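Local coordinates for N-acetyltransferase domain-containing protein (Xanthomonas campestris pv. campestris, PDB 2OZH) that probably transfers an acyl group, such as acetyl from a coenzyme A thioester, to a still unidentified acceptor, as a putative member of the GNAT acetyltransferase family, at residues A[7-12]-A[44-49]; A[64-69]-A[98-103]; A[40-45]-A[59-64]. One frame throughout, in Å; residues are numbered along the deposited sequence.

Contact 1: residues A[7-12]-A[44-49]. With EDO (1,2-ethanediol), chain G.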
# COMPACT_ATOMS: atom_id res chain seq x y z
N VAL A 7 17.76 15.55 -0.36
CA VAL A 7 16.68 14.59 -0.28
C VAL A 7 16.79 13.90 1.06
O VAL A 7 17.87 13.41 1.44
CB VAL A 7 16.72 13.53 -1.43
CG1 VAL A 7 15.58 12.56 -1.26
CG2 VAL A 7 16.60 14.26 -2.79
N SER A 8 15.71 13.91 1.82
CA SER A 8 15.67 13.28 3.13
C SER A 8 14.46 12.40 3.30
O SER A 8 13.40 12.66 2.71
CB SER A 8 15.63 14.34 4.20
OG SER A 8 15.63 13.77 5.53
N THR A 9 14.62 11.36 4.12
CA THR A 9 13.51 10.56 4.57
C THR A 9 13.20 10.76 6.06
O THR A 9 12.41 10.02 6.64
CB THR A 9 13.70 9.06 4.31
OG1 THR A 9 14.95 8.66 4.88
CG2 THR A 9 13.69 8.79 2.82
N ASP A 10 13.78 11.80 6.67
CA ASP A 10 13.51 12.15 8.05
C ASP A 10 12.27 13.04 8.13
O ASP A 10 12.33 14.22 7.75
CB ASP A 10 14.74 12.85 8.62
CG ASP A 10 14.61 13.20 10.08
OD1 ASP A 10 13.51 13.23 10.65
OD2 ASP A 10 15.67 13.51 10.67
N ASN A 11 11.16 12.50 8.64
CA ASN A 11 9.93 13.24 8.66
C ASN A 11 10.01 14.52 9.46
O ASN A 11 9.20 15.44 9.22
CB ASN A 11 8.79 12.40 9.21
CG ASN A 11 8.30 11.32 8.25
OD1 ASN A 11 8.76 11.19 7.13
ND2 ASN A 11 7.31 10.57 8.71
N SER A 12 10.94 14.60 10.41
CA SER A 12 11.05 15.81 11.20
C SER A 12 11.41 17.05 10.39
O SER A 12 11.13 18.17 10.84
CB SER A 12 12.02 15.65 12.37
OG SER A 12 13.35 15.55 11.91
N HIS A 44 2.85 7.37 9.05
CA HIS A 44 2.81 5.94 8.72
C HIS A 44 3.31 5.60 7.34
O HIS A 44 3.04 4.52 6.80
CB HIS A 44 1.40 5.39 8.96
CG HIS A 44 1.00 5.47 10.37
ND1 HIS A 44 1.45 4.58 11.31
CD2 HIS A 44 0.23 6.39 11.03
CE1 HIS A 44 0.95 4.92 12.49
NE2 HIS A 44 0.22 6.02 12.35
N SER A 45 4.07 6.51 6.75
CA SER A 45 4.65 6.33 5.44
C SER A 45 6.13 6.59 5.45
O SER A 45 6.65 7.22 6.37
CB SER A 45 4.03 7.35 4.46
OG SER A 45 2.62 7.19 4.38
N LEU A 46 6.80 6.13 4.39
CA LEU A 46 8.17 6.48 4.10
C LEU A 46 8.13 7.66 3.15
O LEU A 46 7.69 7.57 2.01
CB LEU A 46 8.93 5.32 3.48
CG LEU A 46 10.39 5.57 3.11
CD1 LEU A 46 11.21 5.95 4.30
CD2 LEU A 46 10.98 4.32 2.47
N CYS A 47 8.50 8.83 3.68
CA CYS A 47 8.34 10.08 2.97
C CYS A 47 9.68 10.60 2.51
O CYS A 47 10.69 10.48 3.23
CB CYS A 47 7.68 11.14 3.84
SG CYS A 47 6.03 10.69 4.43
N PHE A 48 9.69 11.19 1.32
CA PHE A 48 10.89 11.77 0.69
C PHE A 48 10.63 13.26 0.53
O PHE A 48 9.75 13.67 -0.23
CB PHE A 48 11.14 11.11 -0.68
CG PHE A 48 11.46 9.64 -0.56
CD1 PHE A 48 10.46 8.72 -0.34
CD2 PHE A 48 12.77 9.17 -0.66
CE1 PHE A 48 10.75 7.38 -0.20
CE2 PHE A 48 13.06 7.84 -0.51
CZ PHE A 48 12.06 6.94 -0.29
N GLY A 49 11.41 14.06 1.22
CA GLY A 49 11.33 15.50 1.06
C GLY A 49 12.52 16.00 0.30
O GLY A 49 13.64 15.53 0.49
C1 EDO G . -2.59 4.14 14.77
O1 EDO G . -1.45 3.39 14.32
C2 EDO G . -3.15 4.93 13.59
O2 EDO G . -2.81 6.31 13.73
O HOH W 1 9.94 8.91 6.23
O HOH W 2 10.62 12.51 5.19
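Ser8 and Gly49 form an antiparallel hydrogen-bonded pair, and the contact shows how an outermost strand of the chain's own sheet can be closely paired at one end and water-mediated at the other. Ser8 N donates to Gly49 O at 2.9 Å, and Gly49 N returns the bond to Ser8 O at 2.9 Å. Next to this pair the methyl CG2 of Thr9 lies over one face of the Phe48 ring, 3.8 Å from its centroid and offset toward the CD2-CE2 side, a CH-pi contact. CG2 is anti to the carbonyl carbon of Thr9, and the two side chains run side by side. Val7 CG1 meets the same ring at its edge. Beyond Thr9 the chain turns away from its neighbour, Ser8 OG accepting from Asp10 N in an ST turn, and water takes over. One water accepts from Cys47 N and lies 2.7 Å from Thr9 O; it and a second water, which is 2.8 Å from Cys47 O, also bond to Asn11 OD1. Asn11 OD1 lies 3.5 Å from Cys47 CB. In the fold, strand 6-8 borders strand 46-52, whose other side pairs with strand 55-64, while helix 86-96 covers Val7 and Phe48.

Contact 2: residues A[64-69]-A[98-103]. With EDO (1,2-ethanediol), chain H.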
# COMPACT_ATOMS: atom_id res chain seq x y z
N SER A 64 4.36 1.19 2.36
CA SER A 64 4.99 -0.10 2.08
C SER A 64 5.12 -0.94 3.31
O SER A 64 5.17 -0.42 4.42
CB SER A 64 6.37 0.15 1.50
OG SER A 64 7.06 -1.05 1.12
N ASP A 65 5.22 -2.26 3.11
CA ASP A 65 5.64 -3.18 4.16
C ASP A 65 7.15 -3.39 4.19
O ASP A 65 7.63 -4.18 5.00
CB ASP A 65 4.90 -4.50 4.07
CG ASP A 65 5.23 -5.28 2.84
OD1 ASP A 65 5.98 -4.78 1.97
OD2 ASP A 65 4.74 -6.44 2.76
N TYR A 66 7.88 -2.70 3.31
CA TYR A 66 9.34 -2.80 3.23
C TYR A 66 9.79 -4.22 2.98
O TYR A 66 10.89 -4.64 3.39
CB TYR A 66 10.02 -2.21 4.48
CG TYR A 66 9.41 -0.88 4.86
CD1 TYR A 66 9.38 0.17 3.96
CD2 TYR A 66 8.77 -0.71 6.07
CE1 TYR A 66 8.72 1.36 4.26
CE2 TYR A 66 8.13 0.49 6.41
CZ TYR A 66 8.10 1.51 5.47
OH TYR A 66 7.46 2.71 5.78
N ALA A 67 8.94 -4.98 2.28
CA ALA A 67 9.19 -6.39 2.06
C ALA A 67 8.64 -6.96 0.77
O ALA A 67 9.37 -7.62 0.03
CB ALA A 67 8.68 -7.20 3.23
N THR A 68 7.37 -6.68 0.49
CA THR A 68 6.66 -7.27 -0.64
C THR A 68 5.94 -6.27 -1.55
O THR A 68 5.74 -6.58 -2.72
CB THR A 68 5.63 -8.33 -0.21
OG1 THR A 68 4.50 -7.71 0.44
CG2 THR A 68 6.27 -9.40 0.65
N PHE A 69 5.53 -5.12 -1.02
CA PHE A 69 4.62 -4.22 -1.71
C PHE A 69 4.92 -2.78 -1.34
O PHE A 69 5.23 -2.48 -0.19
CB PHE A 69 3.17 -4.50 -1.28
CG PHE A 69 2.18 -3.52 -1.85
CD1 PHE A 69 1.63 -3.69 -3.11
CD2 PHE A 69 1.80 -2.40 -1.11
CE1 PHE A 69 0.75 -2.74 -3.61
CE2 PHE A 69 0.92 -1.48 -1.62
CZ PHE A 69 0.39 -1.66 -2.87
N PRO A 98 17.04 1.58 0.65
CA PRO A 98 17.34 0.22 1.05
C PRO A 98 16.15 -0.59 1.53
O PRO A 98 16.22 -1.82 1.55
CB PRO A 98 18.37 0.40 2.18
CG PRO A 98 18.39 1.80 2.52
CD PRO A 98 17.79 2.59 1.41
N ASP A 99 15.07 0.06 1.93
CA ASP A 99 13.89 -0.66 2.45
C ASP A 99 12.86 -0.90 1.36
O ASP A 99 11.78 -1.41 1.66
CB ASP A 99 13.27 0.09 3.63
CG ASP A 99 14.23 0.19 4.82
OD1 ASP A 99 15.01 -0.77 5.05
OD2 ASP A 99 14.22 1.21 5.52
N LEU A 100 13.15 -0.50 0.13
CA LEU A 100 12.25 -0.66 -1.01
C LEU A 100 12.83 -1.50 -2.14
O LEU A 100 12.43 -1.39 -3.30
CB LEU A 100 11.82 0.70 -1.55
CG LEU A 100 11.13 1.65 -0.58
CD1 LEU A 100 10.80 2.96 -1.26
CD2 LEU A 100 9.85 1.07 -0.03
N GLN A 101 13.77 -2.38 -1.78
CA GLN A 101 14.39 -3.28 -2.73
C GLN A 101 13.73 -4.65 -2.71
O GLN A 101 13.17 -5.06 -1.71
CB GLN A 101 15.88 -3.45 -2.42
CG GLN A 101 16.67 -2.15 -2.40
CD GLN A 101 16.51 -1.38 -3.68
OE1 GLN A 101 16.79 -1.90 -4.77
NE2 GLN A 101 16.03 -0.13 -3.59
N GLY A 102 13.79 -5.33 -3.85
CA GLY A 102 13.27 -6.69 -3.92
C GLY A 102 11.77 -6.84 -3.80
O GLY A 102 11.29 -7.93 -3.48
N LEU A 103 11.02 -5.78 -4.05
CA LEU A 103 9.59 -5.86 -3.88
C LEU A 103 8.94 -6.59 -5.03
O LEU A 103 9.35 -6.41 -6.18
CB LEU A 103 9.02 -4.43 -3.80
CG LEU A 103 9.55 -3.51 -2.72
CD1 LEU A 103 8.91 -2.14 -2.83
CD2 LEU A 103 9.30 -4.07 -1.32
C1 EDO H . 14.42 -3.70 -6.84
O1 EDO H . 15.33 -4.51 -6.07
C2 EDO H . 14.24 -4.31 -8.21
O2 EDO H . 12.92 -4.80 -8.45
O HOH W 3 9.08 -8.97 -2.31
O HOH W 4 12.17 -7.13 -0.07
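Leu103 has the largest share of this contact, its branch CD2 lying 3.6 Å from Ala67 C and packing on the Ala67-Thr68 peptide. Its CG is anti to the carbonyl carbon (chi1 -58°) and bears CD2 on the 64-69 side. Leu100 also uses CD2, set 3.7 Å from Ser64 OG and near the edge of the Tyr66 ring, and Tyr66 CB and CD1 pack against Asp99 CB, with ring and carboxylate planes 60° apart. Among polar contacts, Asp99 O comes in at the ring edge and receives a CA-H...O contact from Tyr66 CA at 3.2 Å. Water provides the hydrogen-bonded bridges: two molecules donate to Ala67 O, one also to Gly102 O and the other to Gln101 O. Within 64-69, Asp65 OD1 accepts from the backbone N of Ala67, Thr68 and Phe69, an Asx motif, and Ser64 OG accepts from Tyr66 N (ST turn) while donating to Phe69 O at 2.7 Å. Asp65 OD2 accepts from Thr68 OG1 at 2.7 Å and forms a salt bridge with Arg61 of the second subunit. Segment 64-69 turns the beta-hairpin of antiparallel strands 55-64 and 69-77, and Leu46 of strand 46-52 packs on Tyr66 and Leu100.

Contact 3: residues A[40-45]-A[59-64]. With EDO (1,2-ethanediol), chain G.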
# COMPACT_ATOMS: atom_id res chain seq x y z
N ARG A 40 -1.26 12.12 9.89
CA ARG A 40 -1.32 10.68 10.14
C ARG A 40 -0.71 9.89 8.98
O ARG A 40 0.06 8.94 9.19
CB ARG A 40 -2.76 10.26 10.39
CG ARG A 40 -2.93 8.80 10.75
CD ARG A 40 -4.34 8.48 11.27
NE ARG A 40 -4.63 9.33 12.41
CZ ARG A 40 -5.60 10.26 12.49
NH1 ARG A 40 -6.49 10.43 11.52
NH2 ARG A 40 -5.70 11.00 13.59
N ALA A 41 -1.03 10.29 7.77
CA ALA A 41 -0.49 9.61 6.60
C ALA A 41 1.02 9.65 6.63
O ALA A 41 1.69 8.63 6.41
CB ALA A 41 -1.00 10.29 5.32
N ILE A 42 1.60 10.83 6.87
CA ILE A 42 3.04 10.98 6.90
C ILE A 42 3.66 10.13 7.99
O ILE A 42 4.70 9.48 7.77
CB ILE A 42 3.37 12.50 7.03
CG1 ILE A 42 3.15 13.17 5.66
CG2 ILE A 42 4.77 12.73 7.57
CD1 ILE A 42 3.21 14.69 5.68
N ASP A 43 3.01 10.10 9.16
CA ASP A 43 3.53 9.35 10.30
C ASP A 43 3.65 7.87 9.98
O ASP A 43 4.51 7.17 10.53
CB ASP A 43 2.63 9.52 11.50
CG ASP A 43 2.70 10.91 12.13
OD1 ASP A 43 3.59 11.70 11.83
OD2 ASP A 43 1.81 11.16 12.99
N HIS A 44 2.85 7.37 9.05
CA HIS A 44 2.81 5.94 8.72
C HIS A 44 3.31 5.60 7.34
O HIS A 44 3.04 4.52 6.80
CB HIS A 44 1.40 5.39 8.96
CG HIS A 44 1.00 5.47 10.37
ND1 HIS A 44 1.45 4.58 11.31
CD2 HIS A 44 0.23 6.39 11.03
CE1 HIS A 44 0.95 4.92 12.49
NE2 HIS A 44 0.22 6.02 12.35
N SER A 45 4.07 6.51 6.75
CA SER A 45 4.65 6.33 5.44
C SER A 45 6.13 6.59 5.45
O SER A 45 6.65 7.22 6.37
CB SER A 45 4.03 7.35 4.46
OG SER A 45 2.62 7.19 4.38
N PHE A 59 8.20 16.66 -2.83
CA PHE A 59 7.74 15.61 -1.94
C PHE A 59 7.37 14.38 -2.75
O PHE A 59 6.93 14.48 -3.89
CB PHE A 59 6.45 16.10 -1.25
CG PHE A 59 5.92 15.21 -0.12
CD1 PHE A 59 6.69 14.94 0.99
CD2 PHE A 59 4.65 14.68 -0.18
CE1 PHE A 59 6.19 14.16 2.03
CE2 PHE A 59 4.15 13.95 0.83
CZ PHE A 59 4.88 13.70 1.95
N ALA A 60 7.55 13.23 -2.12
CA ALA A 60 7.01 11.96 -2.61
C ALA A 60 6.77 11.08 -1.42
O ALA A 60 7.48 11.17 -0.43
CB ALA A 60 8.01 11.28 -3.58
N ARG A 61 5.76 10.23 -1.50
CA ARG A 61 5.35 9.44 -0.35
C ARG A 61 5.12 7.99 -0.74
O ARG A 61 4.47 7.72 -1.74
CB ARG A 61 4.09 10.02 0.30
CG ARG A 61 3.74 9.35 1.62
CD ARG A 61 2.73 10.15 2.41
NE ARG A 61 1.43 10.25 1.77
CZ ARG A 61 0.43 9.41 1.99
NH1 ARG A 61 0.59 8.32 2.73
NH2 ARG A 61 -0.75 9.66 1.48
N VAL A 62 5.67 7.09 0.05
CA VAL A 62 5.56 5.66 -0.20
C VAL A 62 4.90 4.96 0.99
O VAL A 62 5.31 5.14 2.13
CB VAL A 62 6.94 5.05 -0.50
CG1 VAL A 62 6.85 3.53 -0.69
CG2 VAL A 62 7.56 5.70 -1.71
N ILE A 63 3.89 4.14 0.73
CA ILE A 63 3.27 3.29 1.74
C ILE A 63 3.76 1.87 1.40
O ILE A 63 3.54 1.40 0.30
CB ILE A 63 1.75 3.36 1.67
CG1 ILE A 63 1.29 4.81 1.85
CG2 ILE A 63 1.15 2.48 2.74
CD1 ILE A 63 -0.19 5.00 1.60
N SER A 64 4.36 1.19 2.36
CA SER A 64 4.99 -0.10 2.08
C SER A 64 5.12 -0.94 3.31
O SER A 64 5.17 -0.42 4.42
CB SER A 64 6.37 0.15 1.50
OG SER A 64 7.06 -1.05 1.12
C1 EDO G . -2.59 4.14 14.77
O1 EDO G . -1.45 3.39 14.32
C2 EDO G . -3.15 4.93 13.59
O2 EDO G . -2.81 6.31 13.73
O HOH W 5 4.59 2.73 4.95
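Ser45 and Arg61 join the end of helix 35-43 to the central strand 55-64, a helix-on-sheet packing within the alpha/beta GNAT fold and an example of how a buried arginine is received by several kinds of contact. The polar part centres on one hydroxyl. Ser45 OG accepts from Arg61 NH1 at 2.8 Å, with the angle at hydrogen 152° and the oxygen close to the guanidinium plane, and donates to Ala41 O at 2.7 Å. Ala41 O also accepts from His44 N, from the opposite face of its carbonyl plane, so this one carbonyl of the last turn accepts two bonds. Arg61 has further partners: NE forms a salt bridge with Asp74, and in the second subunit Thr68 OG1 bonds to NH2 beside the Asp65 carboxylate. The two carboxylates would balance the buried positive charge, and together the bonds fix the guanidinium's rotation. Packing supports these bonds. Ala41 CB sits 3.5 Å above one face of the guanidinium of Arg61, while Ser45 CB is 3.5 Å from Arg61 CG, a carbon anti to the backbone N (chi1 -172°). Ile42 CG1 approaches Phe59 CZ, and helix 16-26 borders both side chains. At the far end water links the segments, lying 3.0 Å from His44 O and accepting from Ser64 N at 3.0 Å.

The three contacts follow the sheet from its edge inward and on to the loops beyond it. Contacts 1 and 3 lie close, their centres about 7 Å apart, and share His44 and Ser45; their strands 46-52 and 55-64 are neighbours, with helix 35-43 leading into the first. The centre of contact 2 is about 15 Å from that of contact 1 and 14 Å from that of contact 3. Along the chain contact 1 closes before contact 2 opens, and contact 3 ends on Ser64, the residue where contact 2 opens. Leu100 packs on Leu46 and Val62, joining contact 2 to the strands of the other two. All three touch the second subunit of the two-chain assembly, consistent with sheet, helix and loops sharing that interface.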